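Beta-1,4-mannanase (Caldicellulosiruptor saccharolyticus, PDB 1PMH) binds mannohexaose through its family 27 carbohydrate-binding module, probably holding the parent enzyme, which cleaves beta-1,4-mannan, close to its polysaccharide. Local coordinates at residues S36-R41 with A47-V52; G66-I69 with V73-Q76; A104-I109 with W113-S118; E119-A124 with A163-N168. One frame throughout, in Å; residues are numbered along the deposited sequence.

All four contacts lie in one jellyroll beta-sandwich, divided between its two antiparallel sheets. Interaction 1 belongs to the sheet that carries the calcium site; it is largely buried and combines a backbone pair with a salt bridge at its edge. Interactions 2, 3 and 4 reach the other sheet, where mannohexaose binds. Interaction 2 is a surface contact made by an indole over a loop, interaction 3 a partly buried hairpin mixing apolar packing with charge, and interaction 4 a small amide contact. Interactions 3 and 4 share strand 114-122 and touch, with Tyr105 probably hydrogen-bonded to Glu119; interactions 2 and 4 lie about 28 Å apart, centre to centre.

Interaction 1: S36-R41 with A47-V52; sequences SQDLQR and ALRLDV
Ser36 and Ala47 form an antiparallel hydrogen-bonded pair where strand 30-36 ends and strand 47-53 starts. Their backbones exchange two bonds, Ser36 N to Ala47 O at 2.8 Å and Ala47 N to Ser36 O at 2.9 Å. Beyond this pair segment 36-41 leaves the sheet in a type I turn from Gln37 to Gln40. Ser36 OG, anti to its own N (chi1 177°), accepts from Asp38 N at 3.0 Å and closes an ST turn. The turn brings the Asp38 carboxylate over to Arg49, which stretches out fully extended from CG to NE. Asp38 OD2 takes NH1 of Arg49 at 2.8 Å on its syn lone pair, the two flat groups being 68° apart. OD2 also bonds Tyr174, so the carboxylate joins the loop to strand 172-181 as well. The other side of the guanidinium grips a single oxygen, Asp51 OD1, with NE and NH2, which makes Arg49 the middle of a salt-bridge network. Nearer the backbone, Ser36 CB meets Arg49 CB at 3.8 Å, and Leu39 CD1 reaches the Ala47 methyl CB at 4.1 Å. The arrangement is a beta hairpin with a long connection, and that connection carries Asn44 and Tyr46 of the calcium site.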
loop_
_atom_site.group_PDB
_atom_site.type_symbol
_atom_site.label_atom_id
_atom_site.label_comp_id
_atom_site.label_asym_id
_atom_site.label_seq_id
_atom_site.Cartn_x
_atom_site.Cartn_y
_atom_site.Cartn_z
ATOM N N SER A 36 4.467 -2.781 -12.748
ATOM C CA SER A 36 4.212 -1.875 -13.842
ATOM C C SER A 36 5.335 -0.868 -14.037
ATOM O O SER A 36 5.908 -0.394 -13.077
ATOM C CB SER A 36 2.890 -1.148 -13.543
ATOM O OG SER A 36 2.525 -0.171 -14.497
ATOM N N GLN A 37 5.483 -0.471 -15.293
ATOM C CA GLN A 37 6.341 0.661 -15.706
ATOM C C GLN A 37 5.554 1.925 -15.978
ATOM O O GLN A 37 6.111 2.868 -16.518
ATOM C CB GLN A 37 7.241 0.281 -16.919
ATOM C CG GLN A 37 8.224 -0.811 -16.528
ATOM C CD GLN A 37 9.094 -1.208 -17.710
ATOM O OE1 GLN A 37 9.709 -0.362 -18.385
ATOM N NE2 GLN A 37 9.087 -2.462 -18.036
ATOM N N ASP A 38 4.280 1.981 -15.583
ATOM C CA ASP A 38 3.491 3.164 -15.886
ATOM C C ASP A 38 4.025 4.455 -15.310
ATOM O O ASP A 38 3.822 5.518 -15.902
ATOM C CB ASP A 38 2.050 2.995 -15.381
ATOM C CG ASP A 38 1.251 1.937 -16.147
ATOM O OD1 ASP A 38 1.693 1.457 -17.213
ATOM O OD2 ASP A 38 0.206 1.509 -15.586
ATOM N N LEU A 39 4.680 4.375 -14.162
ATOM C CA LEU A 39 5.217 5.512 -13.432
ATOM C C LEU A 39 6.731 5.675 -13.686
ATOM O O LEU A 39 7.382 6.350 -12.910
ATOM C CB LEU A 39 4.875 5.454 -11.948
ATOM C CG LEU A 39 3.398 5.209 -11.622
ATOM C CD1 LEU A 39 3.213 5.182 -10.145
ATOM C CD2 LEU A 39 2.495 6.238 -12.228
ATOM N N GLN A 40 7.302 5.014 -14.688
ATOM C CA GLN A 40 8.735 4.995 -14.832
ATOM C C GLN A 40 9.243 6.385 -14.974
ATOM O O GLN A 40 8.742 7.127 -15.786
ATOM C CB GLN A 40 9.142 4.063 -15.970
ATOM C CG GLN A 40 8.752 4.439 -17.376
ATOM C CD GLN A 40 9.143 3.340 -18.379
ATOM O OE1 GLN A 40 8.427 3.107 -19.357
ATOM N NE2 GLN A 40 10.251 2.646 -18.119
ATOM N N ARG A 41 10.289 6.673 -14.216
ATOM C CA ARG A 41 10.872 7.980 -14.186
ATOM C C ARG A 41 12.308 7.877 -13.687
ATOM O O ARG A 41 12.747 6.784 -13.407
ATOM C CB ARG A 41 9.989 8.888 -13.398
ATOM C CG ARG A 41 9.851 8.478 -11.971
ATOM C CD ARG A 41 8.641 9.213 -11.346
ATOM N NE ARG A 41 8.400 8.971 -9.940
ATOM C CZ ARG A 41 7.739 7.946 -9.429
ATOM N NH1 ARG A 41 7.350 6.992 -10.239
ATOM N NH2 ARG A 41 7.562 7.812 -8.107
ATOM N N ALA A 47 6.649 0.050 -10.311
ATOM C CA ALA A 47 5.739 0.224 -9.193
ATOM C C ALA A 47 4.773 -0.935 -9.177
ATOM O O ALA A 47 4.593 -1.617 -10.175
ATOM C CB ALA A 47 5.015 1.547 -9.294
ATOM N N LEU A 48 4.132 -1.130 -8.033
ATOM C CA LEU A 48 3.108 -2.132 -7.875
ATOM C C LEU A 48 1.792 -1.567 -8.313
ATOM O O LEU A 48 1.299 -0.623 -7.721
ATOM C CB LEU A 48 3.083 -2.650 -6.449
ATOM C CG LEU A 48 2.253 -3.920 -6.207
ATOM C CD1 LEU A 48 2.968 -5.124 -6.783
ATOM C CD2 LEU A 48 1.966 -4.081 -4.741
ATOM N N ARG A 49 1.165 -2.193 -9.307
ATOM C CA ARG A 49 -0.134 -1.787 -9.806
ATOM C C ARG A 49 -1.229 -2.693 -9.252
ATOM O O ARG A 49 -1.182 -3.928 -9.456
ATOM C CB ARG A 49 -0.136 -1.822 -11.348
ATOM C CG ARG A 49 -1.476 -1.428 -11.954
ATOM C CD ARG A 49 -1.416 -1.353 -13.462
ATOM N NE ARG A 49 -2.761 -1.223 -14.018
ATOM C CZ ARG A 49 -3.109 -0.520 -15.060
ATOM N NH1 ARG A 49 -2.227 0.124 -15.805
ATOM N NH2 ARG A 49 -4.386 -0.549 -15.392
ATOM N N LEU A 50 -2.232 -2.097 -8.631
ATOM C CA LEU A 50 -3.409 -2.782 -8.106
ATOM C C LEU A 50 -4.583 -2.323 -8.948
ATOM O O LEU A 50 -4.961 -1.166 -8.919
ATOM C CB LEU A 50 -3.628 -2.383 -6.652
ATOM C CG LEU A 50 -2.436 -2.498 -5.705
ATOM C CD1 LEU A 50 -2.788 -1.946 -4.320
ATOM C CD2 LEU A 50 -1.924 -3.908 -5.663
ATOM N N ASP A 51 -5.135 -3.216 -9.743
ATOM C CA ASP A 51 -6.375 -2.881 -10.484
ATOM C C ASP A 51 -7.537 -3.138 -9.584
ATOM O O ASP A 51 -7.715 -4.272 -9.151
ATOM C CB ASP A 51 -6.439 -3.716 -11.761
ATOM C CG ASP A 51 -5.338 -3.335 -12.712
ATOM O OD1 ASP A 51 -5.332 -2.143 -13.107
ATOM O OD2 ASP A 51 -4.478 -4.148 -13.072
ATOM N N VAL A 52 -8.260 -2.084 -9.186
ATOM C CA VAL A 52 -9.351 -2.174 -8.220
ATOM C C VAL A 52 -10.674 -1.843 -8.914
ATOM O O VAL A 52 -10.739 -1.124 -9.920
ATOM C CB VAL A 52 -9.131 -1.303 -6.965
ATOM C CG1 VAL A 52 -7.786 -1.510 -6.404
ATOM C CG2 VAL A 52 -9.368 0.163 -7.231
#

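Interaction 2: G66-I69 with V73-Q76; sequences GTWI and VEGQ. Unlike the reference sequence in segment 66-69: Ile69 (reference Phe). With EDO (1,2-ethanediol), chain G.
Strand 61-68 runs through Gly66 to Trp68, whose indole lies against the backbone of Val73 and Glu74. Before it, Thr67 bonds Met17 O through its hydroxyl. Trp68 itself carries the contact. Its CG stands anti to the carbonyl carbon (chi1 -74°), which swings the ring out over the loop 73-75. One face receives two backbone groups: Val73 CA sits 3.7 Å from the centroid of the five-membered ring, only 6° off the normal, a CH-pi contact, while Glu74 N lies 3.3 Å from Trp68 CH2. This is the connection from strand 61-68 to strand 76-78, both antiparallel partners of strand 153-165, at the rim of the glycan-binding sheet. The Val73 methyls lie on the same face, toward the pyrrole rim, CG2 at 3.9 Å from Trp68 CD1 and CG1 at 3.8 Å from Trp68 NE1. Gly75 O comes to the ring edge, near its plane, 3.6 Å from Trp68 CZ3. Glu74 bends at chi2, and its carboxylate, a glycan-pocket group, is salt-bridged to Arg155. The Trp68 N donates to O2 of an ethanediol, probably from the crystallisation liquor, at 3.2 Å. Ile69, Phe in the reference sequence, bonds Ala156 through its backbone.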
loop_
_atom_site.group_PDB
_atom_site.type_symbol
_atom_site.label_atom_id
_atom_site.label_comp_id
_atom_site.label_asym_id
_atom_site.label_seq_id
_atom_site.Cartn_x
_atom_site.Cartn_y
_atom_site.Cartn_z
ATOM N N GLY A 66 -1.157 -8.485 0.905
ATOM C CA GLY A 66 -0.096 -8.797 1.826
ATOM C C GLY A 66 1.228 -9.057 1.164
ATOM O O GLY A 66 1.296 -9.460 0.006
ATOM N N THR A 67 2.303 -8.902 1.932
ATOM C CA THR A 67 3.605 -9.395 1.555
ATOM C C THR A 67 4.278 -9.989 2.786
ATOM O O THR A 67 4.104 -9.482 3.880
ATOM C CB THR A 67 4.486 -8.333 0.863
ATOM O OG1 THR A 67 5.654 -8.956 0.321
ATOM C CG2 THR A 67 4.919 -7.241 1.807
ATOM N N TRP A 68 5.049 -11.036 2.583
ATOM C CA TRP A 68 5.876 -11.591 3.605
ATOM C C TRP A 68 7.240 -11.023 3.423
ATOM O O TRP A 68 7.838 -11.085 2.340
ATOM C CB TRP A 68 5.921 -13.124 3.479
ATOM C CG TRP A 68 4.659 -13.760 3.941
ATOM C CD1 TRP A 68 3.642 -14.248 3.163
ATOM C CD2 TRP A 68 4.271 -14.006 5.277
ATOM N NE1 TRP A 68 2.640 -14.765 3.935
ATOM C CE2 TRP A 68 2.999 -14.634 5.249
ATOM C CE3 TRP A 68 4.885 -13.781 6.527
ATOM C CZ2 TRP A 68 2.337 -15.014 6.412
ATOM C CZ3 TRP A 68 4.232 -14.173 7.665
ATOM C CH2 TRP A 68 2.954 -14.747 7.609
ATOM N N ILE A 69 7.781 -10.457 4.460
ATOM C CA ILE A 69 9.146 -10.009 4.398
ATOM C C ILE A 69 10.091 -11.150 4.000
ATOM O O ILE A 69 10.009 -12.267 4.509
ATOM C CB ILE A 69 9.545 -9.298 5.694
ATOM C CG1 ILE A 69 8.491 -8.289 6.164
ATOM C CG2 ILE A 69 10.894 -8.605 5.572
ATOM C CD1 ILE A 69 8.181 -7.141 5.271
ATOM N N VAL A 73 6.861 -17.338 3.952
ATOM C CA VAL A 73 5.530 -17.502 4.469
ATOM C C VAL A 73 5.615 -17.965 5.923
ATOM O O VAL A 73 6.342 -18.936 6.198
ATOM C CB VAL A 73 4.703 -18.401 3.546
ATOM C CG1 VAL A 73 3.319 -18.544 4.079
ATOM C CG2 VAL A 73 4.674 -17.864 2.117
ATOM N N GLU A 74 4.861 -17.318 6.808
ATOM C CA GLU A 74 4.815 -17.607 8.229
ATOM C C GLU A 74 6.142 -17.289 8.915
ATOM O O GLU A 74 6.335 -17.607 10.091
ATOM C CB GLU A 74 4.269 -18.954 8.695
ATOM C CG GLU A 74 2.776 -19.075 8.539
ATOM C CD GLU A 74 1.972 -18.286 9.541
ATOM O OE1 GLU A 74 2.464 -17.571 10.448
ATOM O OE2 GLU A 74 0.751 -18.368 9.336
ATOM N N GLY A 75 7.040 -16.593 8.240
ATOM C CA GLY A 75 8.247 -16.158 8.915
ATOM C C GLY A 75 7.992 -15.116 9.963
ATOM O O GLY A 75 6.958 -14.475 9.976
ATOM N N GLN A 76 8.988 -14.952 10.833
ATOM C CA GLN A 76 9.018 -13.894 11.806
ATOM C C GLN A 76 10.128 -12.935 11.388
ATOM O O GLN A 76 11.020 -13.288 10.605
ATOM C CB GLN A 76 9.030 -14.472 13.232
ATOM C CG GLN A 76 7.808 -15.410 13.537
ATOM C CD GLN A 76 6.721 -14.924 14.534
ATOM O OE1 GLN A 76 5.487 -15.182 14.348
ATOM N NE2 GLN A 76 7.162 -14.209 15.568
HETATM C C1 EDO G . 1.259 -12.266 0.350
HETATM O O1 EDO G . 1.000 -12.320 1.743
HETATM C C2 EDO G . 2.407 -13.136 -0.137
HETATM O O2 EDO G . 3.696 -12.741 0.264
#

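Interaction 3: A104-I109 with W113-S118; sequences AYKVVI and WKELGS. Unlike the reference sequence in segment 104-109: Ala104 (reference Pro). With BMA (beta-D-mannopyranose), chain B; BMA (beta-D-mannopyranose), chain C; BMA (beta-D-mannopyranose), chain D.
Val107 and Gly117 pair in an antiparallel beta hairpin, strands 102-109 and 114-122, interrupted by a classic beta bulge. Val107 N donates to Gly117 O at 3.0 Å, and Val107 O takes two donors, Leu116 N at 2.8 Å and, weakly, Gly117 N. Nearer the turn, Ile109 and Lys114 satisfy each other's N and O. On the face bearing Val107 and Ile109, Ile109 CG1 meets Leu116 CD1, while Val107 packs on strand 84-92 of the other sheet. The face bearing Lys106, Val108 and Glu115 binds glycan. Lys106, extended beyond CG, brings NZ to Glu115 OE2 at 3.0 Å on the syn side, 28° out of the carboxylate plane. Lys106 NZ also lies within hydrogen-bonding distance of O2 of one mannose (2.8 Å) and O3 and O4 of the next, more acceptors than hydrogens, so some are probably shared. Glu115 OE2 also accepts, on its anti lone pair, from Trp113 NE1 at 3.0 Å; in this conformer the carboxylate holds both groups and probably balances the lysine charge. The Trp113 ring lies between sugar and strand: a mannose C5 sits 3.5 Å above one face, Val108 CG1 over the opposite face, 3.7 Å from the six-membered ring's centroid.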
loop_
_atom_site.group_PDB
_atom_site.type_symbol
_atom_site.label_atom_id
_atom_site.label_comp_id
_atom_site.label_asym_id
_atom_site.label_seq_id
_atom_site.Cartn_x
_atom_site.Cartn_y
_atom_site.Cartn_z
ATOM N N ALA A 104 -10.836 4.213 1.915
ATOM C CA ALA A 104 -10.027 4.135 3.121
ATOM C C ALA A 104 -8.881 3.169 2.879
ATOM O O ALA A 104 -8.972 2.261 2.053
ATOM C CB ALA A 104 -10.894 3.653 4.276
ATOM N N TYR A 105 -7.813 3.326 3.623
ATOM C CA TYR A 105 -6.748 2.357 3.645
ATOM C C TYR A 105 -6.218 2.208 5.055
ATOM O O TYR A 105 -6.338 3.094 5.915
ATOM C CB TYR A 105 -5.635 2.641 2.628
ATOM C CG TYR A 105 -4.795 3.818 3.033
ATOM C CD1 TYR A 105 -3.699 3.641 3.834
ATOM C CD2 TYR A 105 -5.098 5.112 2.652
ATOM C CE1 TYR A 105 -2.926 4.718 4.271
ATOM C CE2 TYR A 105 -4.345 6.194 3.050
ATOM C CZ TYR A 105 -3.289 6.002 3.917
ATOM O OH TYR A 105 -2.502 7.033 4.359
ATOM N N LYS A 106 -5.619 1.050 5.291
ATOM C CA LYS A 106 -4.923 0.733 6.536
ATOM C C LYS A 106 -3.600 0.067 6.201
ATOM O O LYS A 106 -3.506 -0.663 5.232
ATOM C CB LYS A 106 -5.735 -0.174 7.442
ATOM C CG LYS A 106 -7.139 0.285 7.742
ATOM C CD LYS A 106 -7.817 -0.523 8.828
ATOM C CE LYS A 106 -9.150 0.079 9.272
ATOM N NZ LYS A 106 -9.740 -0.748 10.377
ATOM N N VAL A 107 -2.624 0.306 7.075
ATOM C CA VAL A 107 -1.330 -0.346 7.018
ATOM C C VAL A 107 -1.181 -1.131 8.318
ATOM O O VAL A 107 -1.344 -0.547 9.404
ATOM C CB VAL A 107 -0.207 0.674 6.846
ATOM C CG1 VAL A 107 1.139 -0.018 6.840
ATOM C CG2 VAL A 107 -0.392 1.467 5.559
ATOM N N VAL A 108 -0.907 -2.420 8.190
ATOM C CA VAL A 108 -1.019 -3.376 9.275
ATOM C C VAL A 108 0.191 -4.291 9.286
ATOM O O VAL A 108 0.647 -4.747 8.242
ATOM C CB VAL A 108 -2.283 -4.219 9.053
ATOM C CG1 VAL A 108 -2.440 -5.377 9.980
ATOM C CG2 VAL A 108 -3.524 -3.336 9.113
ATOM N N ILE A 109 0.667 -4.607 10.496
ATOM C CA ILE A 109 1.504 -5.789 10.702
ATOM C C ILE A 109 0.609 -6.892 11.193
ATOM O O ILE A 109 -0.002 -6.769 12.263
ATOM C CB ILE A 109 2.689 -5.542 11.657
ATOM C CG1 ILE A 109 3.616 -4.445 11.114
ATOM C CG2 ILE A 109 3.440 -6.848 11.896
ATOM C CD1 ILE A 109 4.706 -4.019 12.124
ATOM N N TRP A 113 -3.090 -8.858 13.999
ATOM C CA TRP A 113 -3.675 -7.726 13.263
ATOM C C TRP A 113 -3.453 -6.416 14.022
ATOM O O TRP A 113 -4.301 -5.920 14.750
ATOM C CB TRP A 113 -5.152 -7.937 12.946
ATOM C CG TRP A 113 -5.721 -6.872 12.040
ATOM C CD1 TRP A 113 -6.405 -5.733 12.423
ATOM C CD2 TRP A 113 -5.695 -6.864 10.639
ATOM N NE1 TRP A 113 -6.781 -4.990 11.328
ATOM C CE2 TRP A 113 -6.390 -5.690 10.221
ATOM C CE3 TRP A 113 -5.198 -7.760 9.687
ATOM C CZ2 TRP A 113 -6.568 -5.391 8.864
ATOM C CZ3 TRP A 113 -5.373 -7.430 8.342
ATOM C CH2 TRP A 113 -6.045 -6.270 7.986
ATOM N N LYS A 114 -2.281 -5.825 13.841
ATOM C CA LYS A 114 -1.876 -4.593 14.481
ATOM C C LYS A 114 -1.868 -3.461 13.483
ATOM O O LYS A 114 -1.020 -3.396 12.598
ATOM C CB LYS A 114 -0.477 -4.813 15.056
ATOM C CG LYS A 114 0.052 -3.676 15.879
ATOM C CD LYS A 114 -0.777 -3.451 17.121
ATOM C CE LYS A 114 -0.189 -2.308 17.905
ATOM N NZ LYS A 114 -0.981 -1.893 19.097
ATOM N N GLU A 115 -2.848 -2.601 13.566
ATOM C CA GLU A 115 -2.922 -1.451 12.702
ATOM C C GLU A 115 -1.858 -0.448 13.106
ATOM O O GLU A 115 -1.790 -0.031 14.257
ATOM C CB GLU A 115 -4.310 -0.817 12.736
ATOM C CG GLU A 115 -5.372 -1.822 12.311
ATOM C CD GLU A 115 -6.805 -1.361 12.228
ATOM O OE1 GLU A 115 -6.987 -0.154 12.265
ATOM O OE2 GLU A 115 -7.703 -2.201 12.039
ATOM N N LEU A 116 -1.059 -0.042 12.130
ATOM C CA LEU A 116 -0.109 1.023 12.303
ATOM C C LEU A 116 -0.670 2.378 11.999
ATOM O O LEU A 116 -0.298 3.374 12.630
ATOM C CB LEU A 116 1.138 0.804 11.442
ATOM C CG LEU A 116 1.853 -0.547 11.614
ATOM C CD1 LEU A 116 3.078 -0.525 10.724
ATOM C CD2 LEU A 116 2.152 -0.838 13.075
ATOM N N GLY A 117 -1.572 2.463 11.038
ATOM C CA GLY A 117 -2.195 3.701 10.697
ATOM C C GLY A 117 -3.227 3.473 9.618
ATOM O O GLY A 117 -3.329 2.397 9.043
ATOM N N SER A 118 -4.042 4.499 9.440
ATOM C CA SER A 118 -5.133 4.450 8.496
ATOM C C SER A 118 -5.572 5.838 8.137
ATOM O O SER A 118 -5.327 6.784 8.890
ATOM C CB SER A 118 -6.305 3.685 9.104
ATOM O OG SER A 118 -6.734 4.284 10.301
HETATM C C1 BMA B . -9.948 -7.095 11.454
HETATM C C2 BMA B . -10.189 -8.134 12.546
HETATM C C3 BMA B . -8.987 -9.038 12.474
HETATM C C4 BMA B . -8.792 -9.612 11.086
HETATM C C5 BMA B . -8.752 -8.524 10.008
HETATM C C6 BMA B . -8.639 -8.984 8.561
HETATM O O2 BMA B . -11.376 -8.846 12.319
HETATM O O3 BMA B . -9.141 -10.049 13.455
HETATM O O4 BMA B . -7.539 -10.229 11.053
HETATM O O5 BMA B . -9.914 -7.730 10.193
HETATM O O6 BMA B . -9.682 -9.861 8.232
HETATM C C1 BMA C . -12.436 -2.899 9.868
HETATM C C2 BMA C . -11.546 -3.615 8.900
HETATM C C3 BMA C . -11.361 -5.039 9.415
HETATM C C4 BMA C . -10.877 -5.003 10.875
HETATM C C5 BMA C . -11.748 -4.105 11.728
HETATM C C6 BMA C . -11.140 -3.971 13.114
HETATM O O2 BMA C . -10.298 -2.964 8.834
HETATM O O3 BMA C . -10.491 -5.740 8.518
HETATM O O4 BMA C . -11.061 -6.266 11.453
HETATM O O5 BMA C . -11.849 -2.827 11.162
HETATM O O6 BMA C . -12.061 -3.323 13.919
HETATM C C1 BMA D . -15.433 1.232 9.658
HETATM C C2 BMA D . -14.327 1.422 10.669
HETATM C C3 BMA D . -13.183 0.488 10.299
HETATM C C4 BMA D . -13.686 -0.894 10.016
HETATM C C5 BMA D . -14.839 -0.918 9.003
HETATM C C6 BMA D . -15.433 -2.277 8.735
HETATM O O2 BMA D . -14.804 1.062 11.951
HETATM O O3 BMA D . -12.133 0.526 11.261
HETATM O O4 BMA D . -12.585 -1.570 9.458
HETATM O O5 BMA D . -15.878 -0.076 9.480
HETATM O O6 BMA D . -15.830 -2.901 9.936
#

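Interaction 4: E119-A124 with A163-N168; sequences EFNITA and AGQNSN
Asn121 N gives the shortest direct polar bond of this contact, reaching Gln165 OE1 at 2.8 Å. The bond is fairly straight, 157° at the hydrogen, and the donor lies in the plane of the Gln165 carbonyl. The glutamine runs out extended beyond CG, with CG anti to its own carbonyl carbon (chi1 -65°), and so carries its amide from strand 153-165 to the place where segment 119-124 bends. There the two side-chain amide planes are 23° apart, although the side chains meet at about a right angle. Asn121 ND2 comes no closer than 3.5 Å to Gln165 OE1. The amides are linked instead through one water, which donates to Asn121 OD1 at 2.6 Å and accepts from Gln165 NE2 at 3.2 Å. OE1 is thus fixed by a main-chain donor and NE2 is tied to the water, which together set the rotation of the glutamine amide. Gln165 NE2 also stands at the edge of the Phe120 ring, in its plane, 4.0 Å from Phe120 CD2. Ala104 of strand 102-109, lying between these two strands in the sheet, touches both Phe120 and Gln165.

The bend at Asn121 is a G1 beta bulge, in which Asn121 and Ile122 both face Phe103 and Asn121 has a positive phi. Strand 114-122 turns a corner there, beyond which Ile122 packs on helix 93-98. Gln165 belongs to the glycan pocket and touches the bound alpha-mannose, so the bulge N-H probably helps position a pocket side chain at that end of the mannohexaose site.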
loop_
_atom_site.group_PDB
_atom_site.type_symbol
_atom_site.label_atom_id
_atom_site.label_comp_id
_atom_site.label_asym_id
_atom_site.label_seq_id
_atom_site.Cartn_x
_atom_site.Cartn_y
_atom_site.Cartn_z
ATOM N N GLU A 119 -6.262 5.921 6.996
ATOM C CA GLU A 119 -6.989 7.113 6.628
ATOM C C GLU A 119 -8.299 6.726 5.973
ATOM O O GLU A 119 -8.400 5.704 5.306
ATOM C CB GLU A 119 -6.242 8.012 5.672
ATOM C CG GLU A 119 -4.933 8.570 6.202
ATOM C CD GLU A 119 -4.461 9.695 5.289
ATOM O OE1 GLU A 119 -4.912 10.862 5.519
ATOM O OE2 GLU A 119 -3.681 9.421 4.335
ATOM N N PHE A 120 -9.291 7.556 6.239
ATOM C CA PHE A 120 -10.629 7.382 5.720
ATOM C C PHE A 120 -10.983 8.497 4.753
ATOM O O PHE A 120 -10.446 9.582 4.823
ATOM C CB PHE A 120 -11.648 7.375 6.883
ATOM C CG PHE A 120 -11.432 6.236 7.816
ATOM C CD1 PHE A 120 -10.480 6.298 8.837
ATOM C CD2 PHE A 120 -12.203 5.113 7.702
ATOM C CE1 PHE A 120 -10.304 5.206 9.653
ATOM C CE2 PHE A 120 -12.034 4.043 8.531
ATOM C CZ PHE A 120 -11.056 4.059 9.484
ATOM N N ASN A 121 -11.923 8.192 3.864
ATOM C CA ASN A 121 -12.508 9.185 2.964
ATOM C C ASN A 121 -11.486 9.894 2.098
ATOM O O ASN A 121 -11.549 11.120 1.925
ATOM C CB ASN A 121 -13.356 10.177 3.754
ATOM C CG ASN A 121 -14.464 9.490 4.489
ATOM O OD1 ASN A 121 -14.467 9.468 5.705
ATOM N ND2 ASN A 121 -15.344 8.827 3.743
ATOM N N ILE A 122 -10.543 9.125 1.596
ATOM C CA ILE A 122 -9.588 9.663 0.636
ATOM C C ILE A 122 -10.309 9.932 -0.686
ATOM O O ILE A 122 -10.993 9.062 -1.245
ATOM C CB ILE A 122 -8.440 8.648 0.379
ATOM C CG1 ILE A 122 -7.667 8.381 1.664
ATOM C CG2 ILE A 122 -7.507 9.095 -0.727
ATOM C CD1 ILE A 122 -6.949 9.579 2.256
ATOM N N THR A 123 -10.106 11.152 -1.175
ATOM C CA THR A 123 -10.573 11.563 -2.486
ATOM C C THR A 123 -9.416 12.189 -3.269
ATOM O O THR A 123 -8.306 12.268 -2.763
ATOM C CB THR A 123 -11.725 12.568 -2.373
ATOM O OG1 THR A 123 -11.231 13.747 -1.727
ATOM C CG2 THR A 123 -12.857 12.024 -1.502
ATOM N N ALA A 124 -9.684 12.652 -4.487
ATOM C CA ALA A 124 -8.600 13.041 -5.392
ATOM C C ALA A 124 -7.783 14.213 -4.867
ATOM O O ALA A 124 -6.633 14.348 -5.273
ATOM C CB ALA A 124 -9.126 13.364 -6.785
ATOM N N ALA A 163 -10.437 -0.040 1.149
ATOM C CA ALA A 163 -11.887 -0.235 1.218
ATOM C C ALA A 163 -12.590 0.921 0.557
ATOM O O ALA A 163 -12.482 2.068 0.975
ATOM C CB ALA A 163 -12.384 -0.384 2.670
ATOM N N GLY A 164 -13.338 0.608 -0.491
ATOM C CA GLY A 164 -14.171 1.640 -1.106
ATOM C C GLY A 164 -15.269 2.090 -0.141
ATOM O O GLY A 164 -15.932 1.289 0.483
ATOM N N GLN A 165 -15.466 3.386 -0.059
ATOM C CA GLN A 165 -16.509 3.970 0.803
ATOM C C GLN A 165 -17.502 4.673 -0.105
ATOM O O GLN A 165 -17.385 5.830 -0.463
ATOM C CB GLN A 165 -15.913 4.926 1.828
ATOM C CG GLN A 165 -15.000 4.270 2.856
ATOM C CD GLN A 165 -14.451 5.229 3.852
ATOM O OE1 GLN A 165 -13.437 5.878 3.546
ATOM N NE2 GLN A 165 -15.077 5.375 4.971
ATOM N N ASN A 166 -18.470 3.876 -0.559
ATOM C CA ASN A 166 -19.442 4.335 -1.560
ATOM C C ASN A 166 -18.738 4.865 -2.792
ATOM O O ASN A 166 -19.200 5.805 -3.413
ATOM C CB ASN A 166 -20.429 5.355 -0.993
ATOM C CG ASN A 166 -21.054 4.867 0.290
ATOM O OD1 ASN A 166 -21.629 3.794 0.274
ATOM N ND2 ASN A 166 -20.770 5.514 1.404
ATOM N N SER A 167 -17.642 4.219 -3.205
ATOM C CA SER A 167 -16.906 4.609 -4.399
ATOM C C SER A 167 -17.366 3.797 -5.609
ATOM O O SER A 167 -17.655 2.610 -5.507
ATOM C CB SER A 167 -15.414 4.362 -4.188
ATOM O OG SER A 167 -14.649 4.641 -5.343
ATOM N N ASN A 168 -17.322 4.430 -6.782
ATOM C CA ASN A 168 -17.449 3.739 -8.061
ATOM C C ASN A 168 -16.159 3.734 -8.861
ATOM O O ASN A 168 -16.171 3.450 -10.077
ATOM C CB ASN A 168 -18.593 4.297 -8.907
ATOM C CG ASN A 168 -18.407 5.728 -9.307
ATOM O OD1 ASN A 168 -17.395 6.362 -8.923
ATOM N ND2 ASN A 168 -19.263 6.316 -10.033
HETATM O O HOH W 1 -15.210 7.555 7.284
#